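Long-range contacts in putative lipase (Bacteroides thetaiotaomicron VPI-5482, PDB 3BZW), which belongs to the SGNH (GDSL-like) hydrolase family and probably acts as a lipase or lysophospholipase: residues R76-L81 with K155-D160; K27-I32 with L57-F62; D160-L165 with A261-F266. All blocks are in the same frame, centred on the assembly; numbering follows the deposited sequence.

Contact 1: R76-L81 with K155-D160; sequences RQAEKL and KKLFPD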
ATOM      1  N   ARG A  76     -23.873 -35.367  11.627  1.00  5.40           N
ATOM      2  CA  ARG A  76     -24.872 -36.416  11.421  1.00  7.42           C
ATOM      3  C   ARG A  76     -24.474 -37.347  10.282  1.00  6.21           C
ATOM      4  O   ARG A  76     -24.620 -38.566  10.386  1.00  5.75           O
ATOM      5  CB  ARG A  76     -26.240 -35.814  11.101  1.00  8.63           C
ATOM      6  CG  ARG A  76     -27.340 -36.860  10.928  1.00 12.48           C
ATOM      7  CD  ARG A  76     -28.580 -36.266  10.264  1.00 15.11           C
ATOM      8  NE  ARG A  76     -28.352 -35.979   8.849  1.00 14.68           N
ATOM      9  CZ  ARG A  76     -28.298 -36.904   7.895  1.00 14.70           C
ATOM     10  NH1 ARG A  76     -28.465 -38.186   8.196  1.00 15.43           N
ATOM     11  NH2 ARG A  76     -28.064 -36.549   6.641  1.00 13.83           N
ATOM     12  N   GLN A  77     -23.985 -36.776   9.187  1.00  5.47           N
ATOM     13  CA  GLN A  77     -23.572 -37.596   8.058  1.00  5.15           C
ATOM     14  C   GLN A  77     -22.336 -38.417   8.423  1.00  4.18           C
ATOM     15  O   GLN A  77     -22.217 -39.574   8.029  1.00  5.23           O
ATOM     16  CB  GLN A  77     -23.294 -36.720   6.829  1.00  3.23           C
ATOM     17  CG  GLN A  77     -24.564 -36.203   6.138  1.00  3.13           C
ATOM     18  CD  GLN A  77     -24.267 -35.424   4.863  1.00  4.45           C
ATOM     19  OE1 GLN A  77     -23.355 -35.771   4.111  1.00  5.47           O
ATOM     20  NE2 GLN A  77     -25.054 -34.381   4.602  1.00  2.46           N
ATOM     21  N   ALA A  78     -21.423 -37.820   9.184  1.00  5.41           N
ATOM     22  CA  ALA A  78     -20.210 -38.524   9.596  1.00  6.39           C
ATOM     23  C   ALA A  78     -20.577 -39.672  10.530  1.00  7.02           C
ATOM     24  O   ALA A  78     -20.010 -40.761  10.448  1.00  6.60           O
ATOM     25  CB  ALA A  78     -19.255 -37.564  10.297  1.00  6.70           C
ATOM     26  N   GLU A  79     -21.527 -39.416  11.421  1.00  7.99           N
ATOM     27  CA  GLU A  79     -21.982 -40.427  12.373  1.00  9.39           C
ATOM     28  C   GLU A  79     -22.645 -41.598  11.660  1.00  9.10           C
ATOM     29  O   GLU A  79     -22.443 -42.754  12.034  1.00  8.03           O
ATOM     30  CB  GLU A  79     -22.967 -39.806  13.369  1.00 11.58           C
ATOM     31  CG  GLU A  79     -22.310 -39.036  14.501  1.00 18.60           C
ATOM     32  CD  GLU A  79     -23.259 -38.057  15.169  1.00 23.44           C
ATOM     33  OE1 GLU A  79     -24.463 -38.375  15.283  1.00 28.81           O
ATOM     34  OE2 GLU A  79     -22.798 -36.973  15.588  1.00 26.55           O
ATOM     35  N   LYS A  80     -23.435 -41.300  10.632  1.00  7.89           N
ATOM     36  CA  LYS A  80     -24.117 -42.349   9.891  1.00  9.90           C
ATOM     37  C   LYS A  80     -23.092 -43.175   9.122  1.00  8.74           C
ATOM     38  O   LYS A  80     -23.212 -44.397   9.023  1.00 10.37           O
ATOM     39  CB  LYS A  80     -25.154 -41.749   8.936  1.00 11.06           C
ATOM     40  CG  LYS A  80     -26.186 -42.760   8.457  1.00 16.08           C
ATOM     41  CD  LYS A  80     -27.270 -42.120   7.604  1.00 17.37           C
ATOM     42  CE  LYS A  80     -28.313 -43.157   7.208  1.00 21.09           C
ATOM     43  NZ  LYS A  80     -29.316 -42.628   6.242  1.00 22.06           N
ATOM     44  N   LEU A  81     -22.081 -42.504   8.583  1.00  6.96           N
ATOM     45  CA  LEU A  81     -21.022 -43.180   7.847  1.00  7.16           C
ATOM     46  C   LEU A  81     -20.297 -44.145   8.785  1.00  7.48           C
ATOM     47  O   LEU A  81     -20.042 -45.293   8.427  1.00  9.06           O
ATOM     48  CB  LEU A  81     -20.030 -42.152   7.293  1.00  6.92           C
ATOM     49  CG  LEU A  81     -18.723 -42.665   6.687  1.00  9.62           C
ATOM     50  CD1 LEU A  81     -19.009 -43.504   5.453  1.00  8.47           C
ATOM     51  CD2 LEU A  81     -17.835 -41.477   6.331  1.00  8.07           C
ATOM     52  N   LYS A 155     -12.732 -35.672  13.035  1.00  5.31           N
ATOM     53  CA  LYS A 155     -11.473 -36.150  13.593  1.00  6.02           C
ATOM     54  C   LYS A 155     -11.689 -37.091  14.774  1.00  5.64           C
ATOM     55  O   LYS A 155     -10.912 -38.016  14.985  1.00  8.88           O
ATOM     56  CB  LYS A 155     -10.588 -34.964  14.005  1.00  7.17           C
ATOM     57  CG  LYS A 155      -9.950 -34.240  12.818  1.00  5.84           C
ATOM     58  CD  LYS A 155      -9.084 -33.070  13.274  1.00  3.02           C
ATOM     59  CE  LYS A 155      -8.391 -32.397  12.102  1.00  4.28           C
ATOM     60  NZ  LYS A 155      -7.303 -33.240  11.514  1.00  3.84           N
ATOM     61  N   LYS A 156     -12.749 -36.858  15.539  1.00  6.26           N
ATOM     62  CA  LYS A 156     -13.058 -37.715  16.683  1.00  6.78           C
ATOM     63  C   LYS A 156     -13.506 -39.102  16.219  1.00  7.17           C
ATOM     64  O   LYS A 156     -13.136 -40.116  16.814  1.00  6.15           O
ATOM     65  CB  LYS A 156     -14.168 -37.089  17.536  1.00 10.21           C
ATOM     66  CG  LYS A 156     -13.706 -35.982  18.474  1.00 14.02           C
ATOM     67  CD  LYS A 156     -14.899 -35.321  19.154  1.00 18.40           C
ATOM     68  CE  LYS A 156     -14.632 -35.046  20.624  1.00 23.60           C
ATOM     69  NZ  LYS A 156     -14.474 -36.314  21.396  1.00 25.77           N
ATOM     70  N   LEU A 157     -14.297 -39.138  15.151  1.00  6.93           N
ATOM     71  CA  LEU A 157     -14.812 -40.395  14.617  1.00  7.31           C
ATOM     72  C   LEU A 157     -13.831 -41.142  13.715  1.00  7.30           C
ATOM     73  O   LEU A 157     -13.795 -42.375  13.708  1.00  6.23           O
ATOM     74  CB  LEU A 157     -16.105 -40.135  13.840  1.00  7.64           C
ATOM     75  CG  LEU A 157     -17.303 -39.604  14.631  1.00  9.58           C
ATOM     76  CD1 LEU A 157     -18.372 -39.110  13.668  1.00 10.50           C
ATOM     77  CD2 LEU A 157     -17.857 -40.701  15.532  1.00 12.22           C
ATOM     78  N   PHE A 158     -13.030 -40.394  12.965  1.00  6.20           N
ATOM     79  CA  PHE A 158     -12.074 -40.988  12.037  1.00  8.22           C
ATOM     80  C   PHE A 158     -10.688 -40.370  12.198  1.00  8.30           C
ATOM     81  O   PHE A 158     -10.120 -39.849  11.239  1.00  8.74           O
ATOM     82  CB  PHE A 158     -12.571 -40.763  10.606  1.00  7.83           C
ATOM     83  CG  PHE A 158     -13.974 -41.249  10.369  1.00  9.69           C
ATOM     84  CD1 PHE A 158     -14.230 -42.600  10.162  1.00  9.75           C
ATOM     85  CD2 PHE A 158     -15.042 -40.355  10.353  1.00 10.56           C
ATOM     86  CE1 PHE A 158     -15.531 -43.055   9.939  1.00  9.74           C
ATOM     87  CE2 PHE A 158     -16.346 -40.798  10.131  1.00 12.22           C
ATOM     88  CZ  PHE A 158     -16.590 -42.147   9.924  1.00  9.47           C
ATOM     89  N   PRO A 159     -10.111 -40.449  13.407  1.00  8.53           N
ATOM     90  CA  PRO A 159      -8.786 -39.876  13.668  1.00  7.84           C
ATOM     91  C   PRO A 159      -7.612 -40.415  12.858  1.00  8.37           C
ATOM     92  O   PRO A 159      -6.613 -39.716  12.681  1.00  8.11           O
ATOM     93  CB  PRO A 159      -8.606 -40.101  15.173  1.00  6.92           C
ATOM     94  CG  PRO A 159      -9.349 -41.374  15.406  1.00  7.07           C
ATOM     95  CD  PRO A 159     -10.617 -41.158  14.597  1.00  8.56           C
ATOM     96  N   ASP A 160      -7.728 -41.641  12.355  1.00  7.19           N
ATOM     97  CA  ASP A 160      -6.634 -42.255  11.599  1.00  8.21           C
ATOM     98  C   ASP A 160      -6.884 -42.328  10.099  1.00  7.70           C
ATOM     99  O   ASP A 160      -6.175 -43.034   9.377  1.00  7.32           O
ATOM    100  CB  ASP A 160      -6.370 -43.665  12.140  1.00 10.87           C
ATOM    101  CG  ASP A 160      -7.553 -44.606  11.928  1.00 14.96           C
ATOM    102  OD1 ASP A 160      -8.681 -44.117  11.692  1.00 15.44           O
ATOM    103  OD2 ASP A 160      -7.355 -45.835  12.013  1.00 16.00           O
TER

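Contact 2: K27-I32 with L57-F62; sequences KKVGYI and LGITPF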
ATOM      1  N   LYS A  27      -9.869 -47.857  -3.188  1.00  9.25           N
ATOM      2  CA  LYS A  27     -10.243 -47.505  -1.824  1.00  8.64           C
ATOM      3  C   LYS A  27     -11.739 -47.257  -1.644  1.00  8.56           C
ATOM      4  O   LYS A  27     -12.479 -47.098  -2.615  1.00  7.29           O
ATOM      5  CB  LYS A  27      -9.464 -46.269  -1.371  1.00  9.15           C
ATOM      6  CG  LYS A  27      -7.951 -46.433  -1.437  1.00  8.98           C
ATOM      7  CD  LYS A  27      -7.468 -47.619  -0.614  1.00  9.99           C
ATOM      8  CE  LYS A  27      -5.952 -47.744  -0.693  1.00 12.63           C
ATOM      9  NZ  LYS A  27      -5.454 -49.000  -0.060  1.00 16.43           N
ATOM     10  N   LYS A  28     -12.176 -47.237  -0.390  1.00  7.76           N
ATOM     11  CA  LYS A  28     -13.575 -46.994  -0.083  1.00  8.04           C
ATOM     12  C   LYS A  28     -13.664 -45.592   0.499  1.00  8.73           C
ATOM     13  O   LYS A  28     -13.008 -45.277   1.494  1.00  7.01           O
ATOM     14  CB  LYS A  28     -14.079 -48.055   0.896  1.00  8.37           C
ATOM     15  CG  LYS A  28     -13.808 -49.455   0.350  1.00 12.33           C
ATOM     16  CD  LYS A  28     -14.693 -50.515   0.947  1.00 13.77           C
ATOM     17  CE  LYS A  28     -14.429 -51.845   0.247  1.00 17.81           C
ATOM     18  NZ  LYS A  28     -15.363 -52.908   0.700  1.00 20.74           N
ATOM     19  N   VAL A  29     -14.472 -44.751  -0.135  1.00  7.64           N
ATOM     20  CA  VAL A  29     -14.598 -43.361   0.282  1.00  6.70           C
ATOM     21  C   VAL A  29     -15.994 -42.913   0.691  1.00  6.87           C
ATOM     22  O   VAL A  29     -16.989 -43.248   0.047  1.00  7.56           O
ATOM     23  CB  VAL A  29     -14.104 -42.418  -0.847  1.00  6.57           C
ATOM     24  CG1 VAL A  29     -14.219 -40.968  -0.402  1.00  3.84           C
ATOM     25  CG2 VAL A  29     -12.660 -42.753  -1.212  1.00  4.37           C
ATOM     26  N   GLY A  30     -16.055 -42.144   1.774  1.00  6.10           N
ATOM     27  CA  GLY A  30     -17.324 -41.618   2.234  1.00  7.26           C
ATOM     28  C   GLY A  30     -17.478 -40.223   1.661  1.00  7.17           C
ATOM     29  O   GLY A  30     -16.559 -39.411   1.763  1.00  8.50           O
ATOM     30  N   TYR A  31     -18.622 -39.937   1.048  1.00  6.18           N
ATOM     31  CA  TYR A  31     -18.849 -38.618   0.464  1.00  6.00           C
ATOM     32  C   TYR A  31     -19.927 -37.850   1.220  1.00  6.08           C
ATOM     33  O   TYR A  31     -21.109 -38.196   1.172  1.00  5.11           O
ATOM     34  CB  TYR A  31     -19.242 -38.749  -1.010  1.00  5.40           C
ATOM     35  CG  TYR A  31     -18.184 -39.397  -1.884  1.00  6.44           C
ATOM     36  CD1 TYR A  31     -18.116 -40.784  -2.027  1.00  7.04           C
ATOM     37  CD2 TYR A  31     -17.264 -38.618  -2.581  1.00  6.14           C
ATOM     38  CE1 TYR A  31     -17.155 -41.380  -2.852  1.00  5.77           C
ATOM     39  CE2 TYR A  31     -16.301 -39.198  -3.403  1.00  6.35           C
ATOM     40  CZ  TYR A  31     -16.251 -40.577  -3.538  1.00  7.54           C
ATOM     41  OH  TYR A  31     -15.311 -41.140  -4.371  1.00  5.15           O
ATOM     42  N   ILE A  32     -19.505 -36.797   1.912  1.00  5.56           N
ATOM     43  CA  ILE A  32     -20.401 -35.965   2.703  1.00  4.80           C
ATOM     44  C   ILE A  32     -20.691 -34.651   1.983  1.00  4.20           C
ATOM     45  O   ILE A  32     -19.782 -34.029   1.432  1.00  3.21           O
ATOM     46  CB  ILE A  32     -19.760 -35.683   4.088  1.00  5.94           C
ATOM     47  CG1 ILE A  32     -19.661 -36.995   4.870  1.00  6.62           C
ATOM     48  CG2 ILE A  32     -20.564 -34.631   4.858  1.00  8.93           C
ATOM     49  CD1 ILE A  32     -18.937 -36.879   6.195  1.00  9.00           C
ATOM     50  N   LEU A  57     -11.308 -45.329 -10.900  1.00  9.41           N
ATOM     51  CA  LEU A  57     -10.348 -45.777  -9.899  1.00  9.53           C
ATOM     52  C   LEU A  57     -10.805 -46.943  -9.033  1.00  8.67           C
ATOM     53  O   LEU A  57     -10.089 -47.356  -8.120  1.00 10.15           O
ATOM     54  CB  LEU A  57      -9.957 -44.595  -9.004  1.00  7.55           C
ATOM     55  CG  LEU A  57      -9.280 -43.431  -9.734  1.00 10.25           C
ATOM     56  CD1 LEU A  57      -9.051 -42.268  -8.779  1.00  9.90           C
ATOM     57  CD2 LEU A  57      -7.960 -43.906 -10.316  1.00  9.00           C
ATOM     58  N   GLY A  58     -11.989 -47.473  -9.319  1.00  8.99           N
ATOM     59  CA  GLY A  58     -12.499 -48.589  -8.541  1.00  8.66           C
ATOM     60  C   GLY A  58     -12.766 -48.215  -7.096  1.00  8.86           C
ATOM     61  O   GLY A  58     -12.613 -49.040  -6.189  1.00  7.48           O
ATOM     62  N   ILE A  59     -13.170 -46.968  -6.879  1.00  6.20           N
ATOM     63  CA  ILE A  59     -13.452 -46.469  -5.535  1.00  6.36           C
ATOM     64  C   ILE A  59     -14.901 -46.726  -5.124  1.00  5.46           C
ATOM     65  O   ILE A  59     -15.829 -46.270  -5.786  1.00  5.86           O
ATOM     66  CB  ILE A  59     -13.161 -44.952  -5.450  1.00  6.03           C
ATOM     67  CG1 ILE A  59     -11.671 -44.706  -5.691  1.00  5.50           C
ATOM     68  CG2 ILE A  59     -13.591 -44.403  -4.096  1.00  7.86           C
ATOM     69  CD1 ILE A  59     -11.289 -43.234  -5.738  1.00  7.81           C
ATOM     70  N   THR A  60     -15.088 -47.464  -4.030  1.00  6.48           N
ATOM     71  CA  THR A  60     -16.427 -47.764  -3.530  1.00  6.13           C
ATOM     72  C   THR A  60     -16.956 -46.526  -2.815  1.00  6.71           C
ATOM     73  O   THR A  60     -16.346 -46.037  -1.866  1.00  6.87           O
ATOM     74  CB  THR A  60     -16.410 -48.948  -2.544  1.00  6.36           C
ATOM     75  OG1 THR A  60     -15.989 -50.133  -3.232  1.00  7.88           O
ATOM     76  CG2 THR A  60     -17.798 -49.175  -1.956  1.00  6.92           C
ATOM     77  N   PRO A  61     -18.103 -46.003  -3.264  1.00  5.89           N
ATOM     78  CA  PRO A  61     -18.659 -44.809  -2.629  1.00  7.15           C
ATOM     79  C   PRO A  61     -19.729 -45.041  -1.563  1.00  7.50           C
ATOM     80  O   PRO A  61     -20.677 -45.792  -1.772  1.00  7.93           O
ATOM     81  CB  PRO A  61     -19.220 -44.044  -3.818  1.00  6.61           C
ATOM     82  CG  PRO A  61     -19.831 -45.164  -4.628  1.00  6.72           C
ATOM     83  CD  PRO A  61     -18.798 -46.292  -4.535  1.00  6.15           C
ATOM     84  N   PHE A  62     -19.554 -44.399  -0.415  1.00  6.47           N
ATOM     85  CA  PHE A  62     -20.535 -44.455   0.660  1.00  6.37           C
ATOM     86  C   PHE A  62     -21.005 -42.997   0.668  1.00  6.94           C
ATOM     87  O   PHE A  62     -20.358 -42.124   1.249  1.00  4.50           O
ATOM     88  CB  PHE A  62     -19.875 -44.832   1.991  1.00  6.71           C
ATOM     89  CG  PHE A  62     -19.233 -46.199   1.991  1.00  8.78           C
ATOM     90  CD1 PHE A  62     -19.887 -47.297   1.431  1.00  9.27           C
ATOM     91  CD2 PHE A  62     -17.991 -46.396   2.586  1.00  7.67           C
ATOM     92  CE1 PHE A  62     -19.309 -48.567   1.467  1.00  7.43           C
ATOM     93  CE2 PHE A  62     -17.406 -47.662   2.626  1.00  9.81           C
ATOM     94  CZ  PHE A  62     -18.069 -48.749   2.064  1.00  8.68           C
TER
HETATM   95  O   HOH W   1     -16.408 -43.417  -5.635  1.00  7.76           O

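Contact 3: D160-L165 with A261-F266; sequences DKQIVL and ALPVAF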
ATOM      1  N   ASP A 160      -7.728 -41.641  12.355  1.00  7.19           N
ATOM      2  CA  ASP A 160      -6.634 -42.255  11.599  1.00  8.21           C
ATOM      3  C   ASP A 160      -6.884 -42.328  10.099  1.00  7.70           C
ATOM      4  O   ASP A 160      -6.175 -43.034   9.377  1.00  7.32           O
ATOM      5  CB  ASP A 160      -6.370 -43.665  12.140  1.00 10.87           C
ATOM      6  CG  ASP A 160      -7.553 -44.606  11.928  1.00 14.96           C
ATOM      7  OD1 ASP A 160      -8.681 -44.117  11.692  1.00 15.44           O
ATOM      8  OD2 ASP A 160      -7.355 -45.835  12.013  1.00 16.00           O
ATOM      9  N   LYS A 161      -7.880 -41.589   9.626  1.00  7.33           N
ATOM     10  CA  LYS A 161      -8.223 -41.604   8.211  1.00  6.18           C
ATOM     11  C   LYS A 161      -7.841 -40.327   7.477  1.00  7.45           C
ATOM     12  O   LYS A 161      -7.588 -39.284   8.087  1.00  7.38           O
ATOM     13  CB  LYS A 161      -9.730 -41.818   8.039  1.00  6.12           C
ATOM     14  CG  LYS A 161     -10.299 -43.033   8.758  1.00  6.63           C
ATOM     15  CD  LYS A 161      -9.736 -44.342   8.220  1.00  7.84           C
ATOM     16  CE  LYS A 161     -10.429 -45.527   8.889  1.00  8.96           C
ATOM     17  NZ  LYS A 161      -9.957 -46.838   8.378  1.00 10.52           N
ATOM     18  N   GLN A 162      -7.803 -40.431   6.154  1.00  6.83           N
ATOM     19  CA  GLN A 162      -7.507 -39.297   5.292  1.00  7.54           C
ATOM     20  C   GLN A 162      -8.840 -38.571   5.099  1.00  7.38           C
ATOM     21  O   GLN A 162      -9.762 -39.118   4.491  1.00  8.91           O
ATOM     22  CB  GLN A 162      -6.986 -39.790   3.941  1.00  6.20           C
ATOM     23  CG  GLN A 162      -6.664 -38.685   2.943  1.00  6.04           C
ATOM     24  CD  GLN A 162      -5.620 -37.722   3.471  1.00  7.06           C
ATOM     25  OE1 GLN A 162      -5.937 -36.785   4.207  1.00  9.09           O
ATOM     26  NE2 GLN A 162      -4.367 -37.956   3.111  1.00  5.57           N
ATOM     27  N   ILE A 163      -8.953 -37.357   5.635  1.00  6.20           N
ATOM     28  CA  ILE A 163     -10.182 -36.574   5.506  1.00  5.37           C
ATOM     29  C   ILE A 163      -9.850 -35.279   4.767  1.00  6.55           C
ATOM     30  O   ILE A 163      -8.977 -34.519   5.192  1.00  4.87           O
ATOM     31  CB  ILE A 163     -10.779 -36.230   6.888  1.00  6.53           C
ATOM     32  CG1 ILE A 163     -10.915 -37.502   7.731  1.00  5.22           C
ATOM     33  CG2 ILE A 163     -12.143 -35.578   6.713  1.00  4.78           C
ATOM     34  CD1 ILE A 163     -11.355 -37.241   9.167  1.00  4.97           C
ATOM     35  N   VAL A 164     -10.553 -35.026   3.668  1.00  5.22           N
ATOM     36  CA  VAL A 164     -10.276 -33.844   2.856  1.00  5.68           C
ATOM     37  C   VAL A 164     -11.505 -32.963   2.646  1.00  6.05           C
ATOM     38  O   VAL A 164     -12.610 -33.466   2.438  1.00  4.65           O
ATOM     39  CB  VAL A 164      -9.738 -34.272   1.475  1.00  5.75           C
ATOM     40  CG1 VAL A 164      -9.169 -33.068   0.733  1.00  6.57           C
ATOM     41  CG2 VAL A 164      -8.689 -35.363   1.646  1.00  6.55           C
ATOM     42  N   LEU A 165     -11.302 -31.648   2.700  1.00  5.45           N
ATOM     43  CA  LEU A 165     -12.393 -30.699   2.498  1.00  4.91           C
ATOM     44  C   LEU A 165     -12.328 -30.122   1.088  1.00  5.36           C
ATOM     45  O   LEU A 165     -11.246 -29.851   0.573  1.00  4.59           O
ATOM     46  CB  LEU A 165     -12.298 -29.540   3.492  1.00  5.94           C
ATOM     47  CG  LEU A 165     -12.208 -29.869   4.980  1.00  5.24           C
ATOM     48  CD1 LEU A 165     -12.247 -28.574   5.779  1.00  5.28           C
ATOM     49  CD2 LEU A 165     -13.358 -30.783   5.372  1.00  5.85           C
ATOM     50  N   ALA A 261      -2.052 -36.136  -4.855  1.00  8.22           N
ATOM     51  CA  ALA A 261      -1.127 -35.555  -3.885  1.00  8.01           C
ATOM     52  C   ALA A 261      -1.352 -35.996  -2.443  1.00  8.24           C
ATOM     53  O   ALA A 261      -0.566 -35.649  -1.560  1.00  8.07           O
ATOM     54  CB  ALA A 261      -1.191 -34.032  -3.968  1.00  9.38           C
ATOM     55  N   LEU A 262      -2.410 -36.764  -2.201  1.00  7.35           N
ATOM     56  CA  LEU A 262      -2.725 -37.216  -0.848  1.00  7.98           C
ATOM     57  C   LEU A 262      -2.831 -38.730  -0.733  1.00  9.16           C
ATOM     58  O   LEU A 262      -3.529 -39.376  -1.517  1.00  8.18           O
ATOM     59  CB  LEU A 262      -4.042 -36.585  -0.385  1.00  6.70           C
ATOM     60  CG  LEU A 262      -4.077 -35.054  -0.339  1.00  8.12           C
ATOM     61  CD1 LEU A 262      -5.513 -34.554  -0.195  1.00  6.58           C
ATOM     62  CD2 LEU A 262      -3.218 -34.580   0.821  1.00  6.61           C
ATOM     63  N   PRO A 263      -2.144 -39.320   0.260  1.00  8.34           N
ATOM     64  CA  PRO A 263      -2.200 -40.771   0.437  1.00  7.81           C
ATOM     65  C   PRO A 263      -3.503 -41.171   1.120  1.00  8.48           C
ATOM     66  O   PRO A 263      -4.198 -40.332   1.695  1.00  8.33           O
ATOM     67  CB  PRO A 263      -0.997 -41.047   1.330  1.00  9.29           C
ATOM     68  CG  PRO A 263      -1.016 -39.857   2.246  1.00  7.78           C
ATOM     69  CD  PRO A 263      -1.255 -38.705   1.266  1.00  9.03           C
ATOM     70  N   VAL A 264      -3.838 -42.452   1.041  1.00  7.86           N
ATOM     71  CA  VAL A 264      -5.031 -42.964   1.707  1.00  8.00           C
ATOM     72  C   VAL A 264      -4.515 -43.959   2.737  1.00  9.17           C
ATOM     73  O   VAL A 264      -4.816 -43.851   3.923  1.00 10.48           O
ATOM     74  CB  VAL A 264      -5.985 -43.677   0.730  1.00  8.47           C
ATOM     75  CG1 VAL A 264      -7.164 -44.276   1.503  1.00  8.79           C
ATOM     76  CG2 VAL A 264      -6.496 -42.688  -0.310  1.00  7.47           C
ATOM     77  N   ALA A 265      -3.724 -44.922   2.273  1.00 10.13           N
ATOM     78  CA  ALA A 265      -3.137 -45.921   3.156  1.00 13.09           C
ATOM     79  C   ALA A 265      -1.875 -45.321   3.762  1.00 14.23           C
ATOM     80  O   ALA A 265      -0.959 -44.931   3.039  1.00 15.49           O
ATOM     81  CB  ALA A 265      -2.784 -47.183   2.373  1.00 12.83           C
ATOM     82  N   PHE A 266      -1.829 -45.245   5.086  1.00 16.12           N
ATOM     83  CA  PHE A 266      -0.670 -44.692   5.775  1.00 18.57           C
ATOM     84  C   PHE A 266       0.324 -45.778   6.187  1.00 20.68           C
ATOM     85  O   PHE A 266       1.542 -45.540   6.050  1.00 22.70           O
ATOM     86  CB  PHE A 266      -1.129 -43.899   6.996  1.00 16.74           C
ATOM     87  CG  PHE A 266      -2.010 -42.732   6.656  1.00 15.05           C
ATOM     88  CD1 PHE A 266      -1.515 -41.668   5.908  1.00 13.65           C
ATOM     89  CD2 PHE A 266      -3.337 -42.705   7.065  1.00 15.10           C
ATOM     90  CE1 PHE A 266      -2.332 -40.591   5.570  1.00 13.98           C
ATOM     91  CE2 PHE A 266      -4.165 -41.632   6.733  1.00 15.38           C
ATOM     92  CZ  PHE A 266      -3.662 -40.574   5.985  1.00 13.65           C
TER
HETATM   93  O   HOH W   2      -7.015 -43.183   5.325  1.00  8.85           O

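Contact 1: R76-L81 with K155-D160
Leu-157, the last residue of helix 143-157, and Phe-158 just after it pack against Ala-78, Glu-79 and Leu-81 of helix 74-85. In the alpha/beta fold of SGNH hydrolases these helices lie on one face of the parallel sheet: Leu-81 and Phe-158 both touch Ile-92 of strand 91-95.

The apolar contacts form two groups. In the first, Leu-157 uses a single branch: its CD1 rests 3.8 Å from Ala-78 CB and also reaches the backbone, 3.9 Å from Glu-79 N. The aliphatic part of Glu-79 flanks the same methyl, with CG 4.0 Å from Leu-157 CD1, on the more exposed margin. In the second, Leu-81 CG, held anti to its own backbone N (chi1 170°), lies 3.9 Å from Phe-158 CZ. Leu-81 CD2 approaches the same ring obliquely, also 3.9 Å from Phe-158 CZ.

The polar neighbour of the ring is a backbone carbonyl. Phe-158 has just left helical geometry (phi -131°), and the atom of helix 74-85 that meets its ring at the edge is Ala-78 O, close to the ring plane, 3.7 Å from Phe-158 CE2 and an equal 3.7 Å from Phe-158 CZ.

Contact 2: K27-I32 with L57-F62
Val-29 O receives Phe-62 N at 2.8 Å, with a nearly straight N-H...O angle of 166°; the CA of Pro-61 adds a CA-H...O contact to the same oxygen. Three further backbone bonds, Thr-60 N to Lys-27 O, Val-29 N to Thr-60 O and Tyr-31 N to Phe-62 O, complete the pairing of neighbouring parallel strands. The short strand axes pass 4.7 Å apart at 34° to each other, consistent with the twist of a parallel sheet.

The side chains divide by sheet face. On one, Lys-28 runs beside Thr-60, and its CB approaches the Phe-62 ring obliquely, 3.8 Å from CE2. On the other, Val-29 CG2 stands beside its backbone N, anti to the carbonyl carbon, and presses on Ile-59 CG2 at 3.5 Å, a tight methyl pair. Tyr-31 crosses Ile-59 at about a right angle and brings CE1 to 3.5 Å from Pro-61 CB. Its hydroxyl donates to a water (OH to water O 2.8 Å), which in turn donates to Ile-59 O at 2.9 Å, tying the ring's tip to the residue just before the partner strand. An alanine in place of Tyr-31 would probably leave this water without its donor and open a gap beside Pro-61 CB and Ile-59 CG2.

The pair closes the beta-alpha-beta unit of strand 28-33, helix 49-57 and strand 60-63. Helix 49-57 packs on Tyr-31 and Pro-61 through Trp-50, helix 74-85 reaches Phe-62 through Leu-81, and strand 91-95 flanks strand 28-33 on its other edge.

Contact 3: D160-L165 with A261-F266
Gln-162 and Pro-263 form the tight centre of the contact, where the C-terminal tail after helix 245-258 passes the start of strand 162-166 in the central parallel sheet. Gln-162 CG stands anti to the backbone N, 3.2 Å from Pro-263 O, and the chain bends at chi2 (59°), which sets the position of CD. NE2 donates to the same oxygen at 2.8 Å with an N-H...O angle of 163°; the donor lies in the carbonyl plane and the oxygen nearly in the amide plane. Further along the strand, Val-164 CG2 meets Leu-262 CD1 tip to tip at 3.8 Å.

The other end is looser and partly exposed. Phe-266 turns the edge of its ring to the backbone, with CE2 3.6 Å from Asp-160 O, while Arg-250 of the second subunit packs on Phe-266. Here a water bridges the main chains, accepting from Gln-162 N at 3.0 Å and donating to Val-264 O at 2.7 Å.

The tail's polar links to the strand are thus one side-chain bond and one bridging water in place of direct backbone pairing, consistent with a segment laid against the sheet face that carries Gln-162 and Val-164, not added as a strand.

Overall arrangement
The three contacts meet around one parallel sheet but hold it differently. Contact 2 is an in-sheet pairing, built on backbone hydrogen bonds at an outermost strand, and is only partly buried. Contacts 1 and 3 are buried. Contact 1 lies on one face of the sheet between two helices and relies on apolar packing, with Leu-81 also touching Phe-62 and Gly-30 of contact 2. Contact 3 mixes a side-chain bond, a water and apolar tips where the tail meets strand 162-166. Contacts 1 and 3 share Asp-160 and both touch the second subunit, whereas contact 2 meets no other chain. Lys-27 packing on Val-264 joins contacts 2 and 3, whose centres are about 12 Å apart.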